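Local coordinates for protein toll-like receptor 13 (Mus musculus, PDB 4Z0C) that recognises and binds single-stranded RNA from bacterial 23S ribosomal RNA, signalling through MYD88 and TRAF6 to activate NF-kappa-B and the inflammatory response, at the interface of chains A and B. Numbering follows the deposited sequence. Chains: chain A/B, Toll-like receptor 13.

The interface of chains A and B. Residues chain A 586, 612, 614, 636; chain B 585-587, 590.
Loop residues A:Lys586, A:Asn612, A:Asn614 and A:Phe636, from successive turns of the leucine-rich-repeat solenoid of chain A, face the loop B:Thr585 to B:Asp587 and the short helix 588-591 of chain B. The two copies of Lys586 meet near the two-fold: CB of A:Lys586 lies 3.9 Å from CB of B:Lys586, and the side chains cross at about a right angle. Both chains bend at their last torsion (chi4 82° in A:Lys586), and the ammonium atoms NZ of A:Lys586 and NZ of B:Lys586 end 6.1 Å apart, so the meeting is largely aliphatic, and any repulsion between them is probably weakened by their separation. The carbonyl oxygens O of A:Lys586 and O of B:Lys586 approach to 2.9 Å; both can only accept, so this pair is a clash and counts as no bond.

The CD methylene of A:Lys586 also packs near OD1 of B:Asp587. OD1 of A:Asn612 lies 3.3 Å from OD2 of B:Asp587, amide and carboxylate planes 74° apart; both oxygens are acceptors as modelled and B:Asp587 is poorly ordered, so the pair is doubtful.

On the flank, B:Arg590 lays one guanidinium face over CB of A:Phe636, while its NE comes within 3.3 Å of CD1 of the A:Phe636 ring. Ring and guanidinium planes are 57° apart, which excludes a parallel stack. A bend at chi3 helps turn the guanidinium towards A:Phe636. The guanidinium's rotation is probably steadied by a salt bridge and hydrogen bond within chain B: OD2 of B:Asp587 lies in the guanidinium plane and offers its anti lone pair to NH1 of B:Arg590 at 3.2 Å. ND2 of A:Asn614 reaches the guanidinium edge, 3.9 Å from NH1 of B:Arg590; two donors meet in van der Waals contact, with no bond implied.

The patch belongs to a two-fold interface that joins two ectodomains in the deposited assembly and probably contributes to the receptor dimer, consistent with the pairing expected to bring TIR domains together for signalling.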
loop_
_atom_site.group_PDB
_atom_site.type_symbol
_atom_site.label_atom_id
_atom_site.label_comp_id
_atom_site.label_asym_id
_atom_site.label_seq_id
_atom_site.Cartn_x
_atom_site.Cartn_y
_atom_site.Cartn_z
ATOM N N LYS A 586 -2.453 11.458 -13.063
ATOM C CA LYS A 586 -1.601 10.950 -14.140
ATOM C C LYS A 586 -2.240 10.547 -15.471
ATOM O O LYS A 586 -1.507 10.252 -16.407
ATOM C CB LYS A 586 -0.697 9.812 -13.649
ATOM C CG LYS A 586 0.363 10.219 -12.637
ATOM C CD LYS A 586 1.489 9.187 -12.603
ATOM C CE LYS A 586 2.369 9.303 -11.349
ATOM N NZ LYS A 586 1.777 8.626 -10.145
ATOM N N ASN A 612 1.001 16.985 -12.771
ATOM C CA ASN A 612 1.168 15.578 -13.109
ATOM C C ASN A 612 -0.171 14.875 -13.297
ATOM O O ASN A 612 -0.391 13.773 -12.799
ATOM C CB ASN A 612 1.992 14.858 -12.051
ATOM C CG ASN A 612 3.117 14.039 -12.656
ATOM O OD1 ASN A 612 2.890 13.005 -13.285
ATOM N ND2 ASN A 612 4.349 14.507 -12.469
ATOM N N ASN A 614 -1.477 14.922 -16.509
ATOM C CA ASN A 614 -1.542 14.755 -17.960
ATOM C C ASN A 614 -2.741 15.423 -18.632
ATOM O O ASN A 614 -3.289 14.894 -19.595
ATOM C CB ASN A 614 -1.479 13.270 -18.327
ATOM C CG ASN A 614 -0.062 12.780 -18.570
ATOM O OD1 ASN A 614 0.185 12.047 -19.524
ATOM N ND2 ASN A 614 0.878 13.207 -17.734
ATOM N N PHE A 636 3.923 19.511 -15.382
ATOM C CA PHE A 636 3.831 18.120 -15.841
ATOM C C PHE A 636 2.432 17.705 -16.316
ATOM O O PHE A 636 1.852 16.734 -15.829
ATOM C CB PHE A 636 4.366 17.149 -14.766
ATOM C CG PHE A 636 5.820 17.360 -14.431
ATOM C CD1 PHE A 636 6.762 17.516 -15.438
ATOM C CD2 PHE A 636 6.244 17.405 -13.108
ATOM C CE1 PHE A 636 8.098 17.707 -15.138
ATOM C CE2 PHE A 636 7.582 17.615 -12.797
ATOM C CZ PHE A 636 8.513 17.753 -13.813
ATOM N N THR B 585 2.144 2.348 -16.081
ATOM C CA THR B 585 3.098 3.312 -15.505
ATOM C C THR B 585 2.557 4.733 -15.574
ATOM O O THR B 585 2.887 5.549 -14.732
ATOM C CB THR B 585 4.493 3.282 -16.165
ATOM O OG1 THR B 585 4.467 3.992 -17.414
ATOM C CG2 THR B 585 4.965 1.851 -16.366
ATOM N N LYS B 586 1.741 5.008 -16.591
ATOM C CA LYS B 586 0.900 6.218 -16.662
ATOM C C LYS B 586 1.500 7.573 -17.108
ATOM O O LYS B 586 0.757 8.548 -17.168
ATOM C CB LYS B 586 0.110 6.440 -15.368
ATOM C CG LYS B 586 -0.977 5.422 -15.074
ATOM C CD LYS B 586 -1.956 6.025 -14.072
ATOM C CE LYS B 586 -2.806 4.985 -13.402
ATOM N NZ LYS B 586 -2.041 4.351 -12.298
ATOM N N ASP B 587 2.806 7.668 -17.368
ATOM C CA ASP B 587 3.332 8.845 -18.082
ATOM C C ASP B 587 4.628 8.717 -18.870
ATOM O O ASP B 587 5.680 9.208 -18.441
ATOM C CB ASP B 587 3.347 10.125 -17.232
ATOM C CG ASP B 587 4.017 9.934 -15.924
ATOM O OD1 ASP B 587 4.101 8.765 -15.498
ATOM O OD2 ASP B 587 4.463 10.945 -15.338
ATOM N N ARG B 590 8.679 9.960 -18.449
ATOM C CA ARG B 590 9.006 10.079 -17.032
ATOM C C ARG B 590 8.976 8.752 -16.277
ATOM O O ARG B 590 9.704 8.566 -15.303
ATOM C CB ARG B 590 8.046 11.054 -16.352
ATOM C CG ARG B 590 8.253 12.521 -16.741
ATOM C CD ARG B 590 7.284 13.400 -15.983
ATOM N NE ARG B 590 6.811 14.482 -16.823
ATOM C CZ ARG B 590 5.591 14.568 -17.335
ATOM N NH1 ARG B 590 4.694 13.625 -17.093
ATOM N NH2 ARG B 590 5.275 15.612 -18.091
#